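Local coordinates for protein AxyAgu115A (Amphibacillus xylanus NBRC 15112, PDB 6NPS) that probably removes glucuronic acid side groups from arabinoglucuronoxylan as a family GH115 alpha-glucuronidase, at residues 355-360 / 390-395; 351-356 / 384-389; 55-60 / 76-81. The protein carries 3 engineered substitutions. One frame throughout, in Å; residues are numbered along the deposited sequence.

Contact 1: 355-360 / 390-395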
loop_
_atom_site.group_PDB
_atom_site.type_symbol
_atom_site.label_atom_id
_atom_site.label_comp_id
_atom_site.label_asym_id
_atom_site.label_seq_id
_atom_site.Cartn_x
_atom_site.Cartn_y
_atom_site.Cartn_z
ATOM N N GLU A 355 -8.491 9.908 -34.482
ATOM C CA GLU A 355 -8.032 8.951 -35.476
ATOM C C GLU A 355 -8.073 9.500 -36.897
ATOM O O GLU A 355 -7.476 8.891 -37.792
ATOM C CB GLU A 355 -8.874 7.660 -35.381
ATOM C CG GLU A 355 -10.239 7.733 -36.084
ATOM C CD GLU A 355 -11.352 8.305 -35.185
ATOM O OE1 GLU A 355 -11.112 8.516 -33.962
ATOM O OE2 GLU A 355 -12.469 8.550 -35.706
ATOM N N VAL A 356 -8.760 10.624 -37.133
ATOM C CA VAL A 356 -8.904 11.128 -38.501
ATOM C C VAL A 356 -7.601 11.771 -39.000
ATOM O O VAL A 356 -7.300 11.715 -40.206
ATOM C CB VAL A 356 -10.091 12.116 -38.605
ATOM C CG1 VAL A 356 -10.325 12.507 -40.080
ATOM C CG2 VAL A 356 -11.370 11.526 -37.986
ATOM N N GLU A 357 -6.825 12.406 -38.104
ATOM C CA GLU A 357 -5.530 12.984 -38.488
ATOM C C GLU A 357 -4.626 11.984 -39.210
ATOM O O GLU A 357 -4.085 12.339 -40.271
ATOM C CB GLU A 357 -4.831 13.591 -37.252
ATOM C CG GLU A 357 -3.652 14.544 -37.571
ATOM C CD GLU A 357 -2.917 15.082 -36.317
ATOM O OE1 GLU A 357 -2.337 14.260 -35.565
ATOM O OE2 GLU A 357 -2.903 16.328 -36.097
ATOM N N PRO A 358 -4.436 10.739 -38.734
ATOM C CA PRO A 358 -3.780 9.735 -39.599
ATOM C C PRO A 358 -4.490 9.507 -40.936
ATOM O O PRO A 358 -3.837 9.138 -41.919
ATOM C CB PRO A 358 -3.787 8.468 -38.730
ATOM C CG PRO A 358 -3.764 8.984 -37.320
ATOM C CD PRO A 358 -4.611 10.233 -37.351
ATOM N N PHE A 359 -5.807 9.706 -41.006
ATOM C CA PHE A 359 -6.507 9.495 -42.272
ATOM C C PHE A 359 -6.158 10.589 -43.266
ATOM O O PHE A 359 -6.125 10.344 -44.480
ATOM C CB PHE A 359 -8.023 9.443 -42.052
ATOM C CG PHE A 359 -8.487 8.321 -41.137
ATOM C CD1 PHE A 359 -7.667 7.236 -40.850
ATOM C CD2 PHE A 359 -9.762 8.349 -40.586
ATOM C CE1 PHE A 359 -8.106 6.208 -40.021
ATOM C CE2 PHE A 359 -10.205 7.322 -39.759
ATOM C CZ PHE A 359 -9.374 6.254 -39.474
ATOM N N PHE A 360 -5.857 11.788 -42.761
ATOM C CA PHE A 360 -5.616 12.935 -43.633
ATOM C C PHE A 360 -4.283 12.793 -44.366
ATOM O O PHE A 360 -4.220 12.902 -45.601
ATOM C CB PHE A 360 -5.671 14.226 -42.798
ATOM C CG PHE A 360 -5.349 15.486 -43.578
ATOM C CD1 PHE A 360 -6.158 15.900 -44.628
ATOM C CD2 PHE A 360 -4.234 16.251 -43.252
ATOM C CE1 PHE A 360 -5.863 17.062 -45.337
ATOM C CE2 PHE A 360 -3.929 17.405 -43.953
ATOM C CZ PHE A 360 -4.740 17.816 -44.995
ATOM N N LEU A 390 -1.463 21.007 -28.522
ATOM C CA LEU A 390 -1.675 20.830 -29.955
ATOM C C LEU A 390 -1.076 19.511 -30.423
ATOM O O LEU A 390 -0.211 18.922 -29.766
ATOM C CB LEU A 390 -1.045 21.963 -30.758
ATOM C CG LEU A 390 -1.396 23.380 -30.291
ATOM C CD1 LEU A 390 -0.823 24.425 -31.270
ATOM C CD2 LEU A 390 -2.906 23.593 -30.101
ATOM N N ARG A 391 -1.544 19.072 -31.587
ATOM C CA ARG A 391 -0.971 17.950 -32.312
ATOM C C ARG A 391 -0.202 18.486 -33.515
ATOM O O ARG A 391 0.569 19.443 -33.377
ATOM C CB ARG A 391 -2.102 16.972 -32.712
ATOM C CG ARG A 391 -2.827 16.406 -31.471
ATOM C CD ARG A 391 -4.005 15.483 -31.886
ATOM N NE ARG A 391 -3.483 14.321 -32.578
ATOM C CZ ARG A 391 -4.229 13.401 -33.179
ATOM N NH1 ARG A 391 -5.556 13.514 -33.192
ATOM N NH2 ARG A 391 -3.643 12.375 -33.782
ATOM N N THR A 392 -0.367 17.889 -34.688
ATOM C CA THR A 392 0.364 18.405 -35.839
ATOM C C THR A 392 -0.265 19.701 -36.328
ATOM O O THR A 392 -1.418 20.029 -36.016
ATOM C CB THR A 392 0.410 17.409 -36.981
ATOM O OG1 THR A 392 -0.914 17.226 -37.486
ATOM C CG2 THR A 392 0.994 16.096 -36.492
ATOM N N LEU A 393 0.524 20.451 -37.085
ATOM C CA LEU A 393 0.186 21.797 -37.509
ATOM C C LEU A 393 0.605 21.929 -38.968
ATOM O O LEU A 393 1.421 21.137 -39.459
ATOM C CB LEU A 393 0.914 22.821 -36.619
ATOM C CG LEU A 393 0.483 22.880 -35.135
ATOM C CD1 LEU A 393 1.415 23.834 -34.369
ATOM C CD2 LEU A 393 -1.020 23.293 -34.943
ATOM N N PRO A 394 0.097 22.933 -39.680
ATOM C CA PRO A 394 0.419 23.040 -41.112
ATOM C C PRO A 394 1.914 23.247 -41.373
ATOM O O PRO A 394 2.566 24.087 -40.744
ATOM C CB PRO A 394 -0.403 24.250 -41.568
ATOM C CG PRO A 394 -1.527 24.350 -40.564
ATOM C CD PRO A 394 -0.883 23.953 -39.262
ATOM N N THR A 395 2.460 22.449 -42.292
ATOM C CA THR A 395 3.748 22.752 -42.893
ATOM C C THR A 395 3.593 23.957 -43.825
ATOM O O THR A 395 2.481 24.380 -44.173
ATOM C CB THR A 395 4.260 21.574 -43.715
ATOM O OG1 THR A 395 3.368 21.351 -44.824
ATOM C CG2 THR A 395 4.302 20.315 -42.891
HETATM O O HOH W 1 -0.710 13.847 -33.550
#
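E357 meets R391 and T392 in a mixed salt-bridge and hydrogen-bond contact in the TIM-barrel region: E357 lies on the short helix that follows strand 348-351, and its partners lie in the loop after the neighbouring strand 379-383. One carboxylate carries nearly everything. With CG anti to its backbone N (chi1 -165°) and the chain extended from there, E357 pushes its acid group straight out from the helix into the loop. The R391 chain runs past it in the opposite direction and bends at chi3, which turns one face of the guanidinium to the acid. OE1 of E357 sits over that face, 2.9 Å from NH2 of R391, with the two planes turned 57° apart, so this is not a flat, two-pronged pair. A water bridges the two, donating to E357 OE1 at 2.6 Å and accepting from R391 NE at 3.0 Å. The other oxygen belongs to T392. Its hydroxyl OG1 donates to E357 OE2 at 2.6 Å, coming down steeply from above the carboxylate plane (75° out of it), while T392 N approaches the same OE2 at 3.3 Å from the same face, lower and on the syn side. P358 stays at the margin, its CD 4.3 Å from R391 NH2. Beyond the two segments, R391 NH1 bonds to K354 O and T392 OG1 to Y361 OH, so both partners of the acid are themselves held in position. Dividing the work between the two oxygens, arginine and water on OE1 and threonine on OE2, should resist rotation of the carboxylate about its last bond, and it ties helix 356-361 to the loop by directional polar contacts rather than by apolar packing.

Contact 2: 351-356 / 384-389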
loop_
_atom_site.group_PDB
_atom_site.type_symbol
_atom_site.label_atom_id
_atom_site.label_comp_id
_atom_site.label_asym_id
_atom_site.label_seq_id
_atom_site.Cartn_x
_atom_site.Cartn_y
_atom_site.Cartn_z
ATOM N N ALA A 351 -13.099 17.851 -39.896
ATOM C CA ALA A 351 -12.370 17.728 -38.645
ATOM C C ALA A 351 -11.287 16.668 -38.794
ATOM O O ALA A 351 -11.587 15.521 -39.132
ATOM C CB ALA A 351 -13.329 17.368 -37.518
ATOM N N LEU A 352 -10.029 17.039 -38.560
ATOM C CA LEU A 352 -8.974 16.034 -38.409
ATOM C C LEU A 352 -8.844 15.625 -36.938
ATOM O O LEU A 352 -7.787 15.733 -36.329
ATOM C CB LEU A 352 -7.656 16.561 -38.956
ATOM C CG LEU A 352 -7.804 17.122 -40.356
ATOM C CD1 LEU A 352 -6.452 17.534 -40.898
ATOM C CD2 LEU A 352 -8.494 16.124 -41.284
ATOM N N TYR A 353 -9.964 15.159 -36.369
ATOM C CA TYR A 353 -10.074 14.883 -34.933
ATOM C C TYR A 353 -9.708 13.434 -34.635
ATOM O O TYR A 353 -10.234 12.520 -35.273
ATOM C CB TYR A 353 -11.494 15.175 -34.415
ATOM C CG TYR A 353 -11.691 14.997 -32.905
ATOM C CD1 TYR A 353 -10.995 15.802 -31.983
ATOM C CD2 TYR A 353 -12.548 14.021 -32.399
ATOM C CE1 TYR A 353 -11.164 15.643 -30.617
ATOM C CE2 TYR A 353 -12.742 13.852 -31.031
ATOM C CZ TYR A 353 -12.035 14.670 -30.133
ATOM O OH TYR A 353 -12.188 14.522 -28.763
ATOM N N LYS A 354 -8.822 13.245 -33.633
ATOM C CA LYS A 354 -8.323 11.954 -33.150
ATOM C C LYS A 354 -7.831 11.062 -34.285
ATOM O O LYS A 354 -6.880 11.416 -34.992
ATOM C CB LYS A 354 -9.396 11.221 -32.336
ATOM C CG LYS A 354 -9.440 11.625 -30.864
ATOM C CD LYS A 354 -10.805 11.330 -30.281
ATOM C CE LYS A 354 -10.755 11.182 -28.776
ATOM N NZ LYS A 354 -10.279 9.821 -28.401
ATOM N N GLU A 355 -8.491 9.908 -34.482
ATOM C CA GLU A 355 -8.032 8.951 -35.476
ATOM C C GLU A 355 -8.073 9.500 -36.897
ATOM O O GLU A 355 -7.476 8.891 -37.792
ATOM C CB GLU A 355 -8.874 7.660 -35.381
ATOM C CG GLU A 355 -10.239 7.733 -36.084
ATOM C CD GLU A 355 -11.352 8.305 -35.185
ATOM O OE1 GLU A 355 -11.112 8.516 -33.962
ATOM O OE2 GLU A 355 -12.469 8.550 -35.706
ATOM N N VAL A 356 -8.760 10.624 -37.133
ATOM C CA VAL A 356 -8.904 11.128 -38.501
ATOM C C VAL A 356 -7.601 11.771 -39.000
ATOM O O VAL A 356 -7.300 11.715 -40.206
ATOM C CB VAL A 356 -10.091 12.116 -38.605
ATOM C CG1 VAL A 356 -10.325 12.507 -40.080
ATOM C CG2 VAL A 356 -11.370 11.526 -37.986
ATOM N N ASP A 384 -6.422 19.693 -30.794
ATOM C CA ASP A 384 -5.457 19.356 -29.750
ATOM C C ASP A 384 -5.643 17.893 -29.332
ATOM O O ASP A 384 -6.430 17.141 -29.913
ATOM C CB ASP A 384 -5.584 20.305 -28.556
ATOM C CG ASP A 384 -6.834 20.035 -27.685
ATOM O OD1 ASP A 384 -7.730 19.231 -28.058
ATOM O OD2 ASP A 384 -6.911 20.656 -26.581
ATOM N N ASP A 385 -4.886 17.465 -28.318
ATOM C CA ASP A 385 -4.913 16.078 -27.906
ATOM C C ASP A 385 -5.968 15.817 -26.828
ATOM O O ASP A 385 -5.878 14.803 -26.131
ATOM C CB ASP A 385 -3.528 15.651 -27.414
ATOM C CG ASP A 385 -3.071 16.417 -26.157
ATOM O OD1 ASP A 385 -3.760 17.349 -25.659
ATOM O OD2 ASP A 385 -1.987 16.071 -25.644
ATOM N N ASN A 386 -6.936 16.729 -26.660
ATOM C CA ASN A 386 -8.061 16.645 -25.731
ATOM C C ASN A 386 -7.593 17.102 -24.359
ATOM O O ASN A 386 -8.411 17.206 -23.447
ATOM C CB ASN A 386 -8.721 15.243 -25.671
ATOM C CG ASN A 386 -9.406 14.893 -26.987
ATOM O OD1 ASN A 386 -10.249 15.663 -27.454
ATOM N ND2 ASN A 386 -9.040 13.771 -27.598
ATOM N N HIS A 387 -6.314 17.448 -24.208
ATOM C CA HIS A 387 -5.783 17.901 -22.935
ATOM C C HIS A 387 -5.089 19.239 -23.047
ATOM O O HIS A 387 -4.395 19.640 -22.114
ATOM C CB HIS A 387 -4.865 16.834 -22.371
ATOM C CG HIS A 387 -5.641 15.626 -21.966
ATOM N ND1 HIS A 387 -6.040 15.405 -20.664
ATOM C CD2 HIS A 387 -6.175 14.628 -22.709
ATOM C CE1 HIS A 387 -6.758 14.300 -20.614
ATOM N NE2 HIS A 387 -6.867 13.811 -21.846
ATOM N N GLY A 388 -5.265 19.939 -24.164
ATOM C CA GLY A 388 -4.732 21.275 -24.276
ATOM C C GLY A 388 -3.355 21.364 -24.894
ATOM O O GLY A 388 -2.751 22.453 -24.870
ATOM N N ASN A 389 -2.866 20.281 -25.487
ATOM C CA ASN A 389 -1.598 20.256 -26.209
ATOM C C ASN A 389 -1.916 20.075 -27.685
ATOM O O ASN A 389 -2.584 19.106 -28.053
ATOM C CB ASN A 389 -0.719 19.112 -25.712
ATOM C CG ASN A 389 -0.592 19.118 -24.212
ATOM O OD1 ASN A 389 0.039 20.039 -23.631
ATOM N ND2 ASN A 389 -1.185 18.105 -23.554
HETATM O O HOH W 2 -7.513 14.932 -31.043
#
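Y353 turns CG anti to its backbone N (chi1 -177°) and N386 turns its CG anti to the carbonyl carbon (chi1 -67°), and the two side chains cross at about a right angle where phenol meets amide. The hydroxyl of Y353 is modelled as donating to N386 OD1 at 2.6 Å, close to the plane of the ring, with ring and amide planes 78° apart; the position of OD1 is less certain, so that length deserves some caution. K354 also crosses N386 at about a right angle, its CE 3.3 Å from N386 ND2. Both segments are loops that follow adjacent strands of the TIM barrel, 348-351 and 379-383, at their C-terminal ends, where barrel enzymes carry their active sites. The Y353 to V356 type II' turn faces two Asx turns in succession: D384 OD1 accepts from N386 N at 3.0 Å, and D385 OD1 from H387 N at 2.9 Å, fixing the backbone that presents N386. A water donates to D384 O at 2.7 Å and accepts a weak bond from K354 N. Y353 also stacks on H246, and its OH bonds to a bound glycerol, probably from the crystallisation liquor.

Contact 3: 55-60 / 76-81. Engineered in segment 76-81: A81 (natural residue Lys).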
loop_
_atom_site.group_PDB
_atom_site.type_symbol
_atom_site.label_atom_id
_atom_site.label_comp_id
_atom_site.label_asym_id
_atom_site.label_seq_id
_atom_site.Cartn_x
_atom_site.Cartn_y
_atom_site.Cartn_z
ATOM N N LYS A 55 -39.142 55.795 -33.197
ATOM C CA LYS A 55 -39.041 55.810 -34.648
ATOM C C LYS A 55 -39.244 57.197 -35.240
ATOM O O LYS A 55 -38.974 57.390 -36.428
ATOM C CB LYS A 55 -40.060 54.844 -35.260
ATOM C CG LYS A 55 -39.937 53.433 -34.741
ATOM C CD LYS A 55 -41.198 52.628 -35.028
ATOM C CE LYS A 55 -41.448 51.573 -33.951
ATOM N NZ LYS A 55 -42.771 50.896 -34.123
ATOM N N ASP A 56 -39.700 58.162 -34.451
ATOM C CA ASP A 56 -39.936 59.522 -34.925
ATOM C C ASP A 56 -38.710 60.370 -34.603
ATOM O O ASP A 56 -38.321 60.496 -33.431
ATOM C CB ASP A 56 -41.199 60.096 -34.279
ATOM C CG ASP A 56 -41.569 61.485 -34.803
ATOM O OD1 ASP A 56 -40.663 62.271 -35.159
ATOM O OD2 ASP A 56 -42.779 61.801 -34.849
ATOM N N ARG A 57 -38.101 60.937 -35.614
ATOM C CA ARG A 57 -36.922 61.733 -35.389
ATOM C C ARG A 57 -37.148 62.992 -34.577
ATOM O O ARG A 57 -36.258 63.492 -33.956
ATOM C CB ARG A 57 -36.245 62.074 -36.683
ATOM C CG ARG A 57 -35.503 60.922 -37.263
ATOM C CD ARG A 57 -35.788 60.766 -38.718
ATOM N NE ARG A 57 -34.755 61.401 -39.477
ATOM C CZ ARG A 57 -33.944 60.763 -40.283
ATOM N NH1 ARG A 57 -34.053 59.489 -40.416
ATOM N NH2 ARG A 57 -33.048 61.418 -40.953
ATOM N N ASP A 58 -38.325 63.547 -34.640
ATOM C CA ASP A 58 -38.581 64.713 -33.807
ATOM C C ASP A 58 -38.736 64.369 -32.334
ATOM O O ASP A 58 -38.821 65.279 -31.509
ATOM C CB ASP A 58 -39.818 65.436 -34.307
ATOM C CG ASP A 58 -39.529 66.276 -35.525
ATOM O OD1 ASP A 58 -38.565 67.076 -35.467
ATOM O OD2 ASP A 58 -40.265 66.146 -36.529
ATOM N N MET A 59 -38.748 63.084 -31.999
ATOM C CA MET A 59 -38.890 62.656 -30.608
ATOM C C MET A 59 -37.564 62.282 -29.937
ATOM O O MET A 59 -37.555 61.793 -28.807
ATOM C CB MET A 59 -39.871 61.484 -30.511
ATOM C CG MET A 59 -41.161 61.688 -31.287
ATOM S SD MET A 59 -42.443 62.493 -30.307
ATOM C CE MET A 59 -42.728 61.258 -29.041
ATOM N N LEU A 60 -36.450 62.511 -30.628
ATOM C CA LEU A 60 -35.145 62.147 -30.105
ATOM C C LEU A 60 -34.700 63.171 -29.063
ATOM O O LEU A 60 -35.153 64.319 -29.047
ATOM C CB LEU A 60 -34.124 62.077 -31.236
ATOM C CG LEU A 60 -34.293 60.901 -32.196
ATOM C CD1 LEU A 60 -33.346 61.021 -33.396
ATOM C CD2 LEU A 60 -33.974 59.642 -31.376
ATOM N N LEU A 76 -27.901 56.329 -41.855
ATOM C CA LEU A 76 -26.466 56.212 -42.077
ATOM C C LEU A 76 -26.066 56.751 -43.434
ATOM O O LEU A 76 -25.038 57.425 -43.560
ATOM C CB LEU A 76 -26.026 54.768 -41.957
ATOM C CG LEU A 76 -25.898 54.373 -40.495
ATOM C CD1 LEU A 76 -25.315 52.991 -40.448
ATOM C CD2 LEU A 76 -25.040 55.385 -39.732
ATOM N N ASP A 77 -26.870 56.470 -44.464
ATOM C CA ASP A 77 -26.587 57.010 -45.784
ATOM C C ASP A 77 -26.698 58.529 -45.795
ATOM O O ASP A 77 -25.888 59.207 -46.438
ATOM C CB ASP A 77 -27.525 56.386 -46.810
ATOM C CG ASP A 77 -27.156 54.946 -47.123
ATOM O OD1 ASP A 77 -25.945 54.680 -47.312
ATOM O OD2 ASP A 77 -28.061 54.082 -47.192
ATOM N N GLU A 78 -27.699 59.084 -45.108
ATOM C CA GLU A 78 -27.826 60.544 -45.058
ATOM C C GLU A 78 -26.614 61.178 -44.387
ATOM O O GLU A 78 -26.074 62.180 -44.873
ATOM C CB GLU A 78 -29.087 60.958 -44.304
ATOM C CG GLU A 78 -30.392 60.738 -45.009
ATOM C CD GLU A 78 -31.576 60.944 -44.076
ATOM O OE1 GLU A 78 -32.493 60.092 -44.079
ATOM O OE2 GLU A 78 -31.577 61.946 -43.328
ATOM N N LEU A 79 -26.208 60.632 -43.232
ATOM C CA LEU A 79 -25.028 61.143 -42.541
ATOM C C LEU A 79 -23.805 61.100 -43.444
ATOM O O LEU A 79 -23.054 62.081 -43.533
ATOM C CB LEU A 79 -24.791 60.347 -41.266
ATOM C CG LEU A 79 -25.892 60.408 -40.198
ATOM C CD1 LEU A 79 -25.380 59.782 -38.912
ATOM C CD2 LEU A 79 -26.409 61.834 -39.913
ATOM N N ASN A 80 -23.610 59.977 -44.138
ATOM C CA ASN A 80 -22.518 59.837 -45.087
ATOM C C ASN A 80 -22.612 60.879 -46.192
ATOM O O ASN A 80 -21.619 61.532 -46.527
ATOM C CB ASN A 80 -22.548 58.426 -45.679
ATOM C CG ASN A 80 -21.319 58.112 -46.475
ATOM O OD1 ASN A 80 -20.204 58.110 -45.934
ATOM N ND2 ASN A 80 -21.498 57.835 -47.767
ATOM N N ALA A 81 -23.804 61.026 -46.788
ATOM C CA ALA A 81 -24.007 62.010 -47.846
ATOM C C ALA A 81 -23.656 63.415 -47.374
ATOM O O ALA A 81 -23.087 64.211 -48.131
ATOM C CB ALA A 81 -25.456 61.952 -48.335
#
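R57 and E78 reach toward each other from opposite directions and meet in a salt bridge at the protein surface, between a 3-10 turn and the helix 74-81. Their backbones are well apart, with 13.3 Å between R57 CA and E78 CA, so two long side chains span the gap. E78 goes out extended beyond CG, whereas R57 is bent at chi2 (133°) and again at chi3, an uncommon shape that swings its guanidinium round to the acid. The two flat groups are only 25° from coplanar, and E78 OE2 comes to the guanidinium edge near its plane. NH2 of R57 lies 2.8 Å from E78 OE2 but 3.4 Å from E78 OE1, so one nitrogen and one oxygen do most of the pairing. The hydrogen bond inside this bridge is weak, bent to 120° at the hydrogen. NH1 of R57 has a separate partner in Y23 OH, which probably helps fix the turn of the group. R57 lies within an Asx turn, in which D56 OD1 accepts from D58 N at 2.7 Å as the 3-10 turn begins. R57 also touches I106 of strand 97-106, L60 packs on I106 and on V109 of strand 109-117, and from the helix side L79 meets P105 and V114, so the turn and the helix lie against the same two strands.

Contact 3 comes first along the chain and closes before the other two open; it lies in the N-terminal part of the chain, beside the mixed sheet that contains strands 97-106 and 109-117. Contacts 1 and 2 start from one stretch, sharing E355 and V356, and their centres are 8 Å apart. They touch directly: F360 of contact 1 packs on L352 of contact 2. Both join what follows strand 348-351 to what follows strand 379-383 in the eight-stranded parallel sheet, so the segments beyond these adjacent strands are joined twice. Contact 3 lies about 51 to 53 Å from them, centre to centre, and belongs to a separate part of the fold.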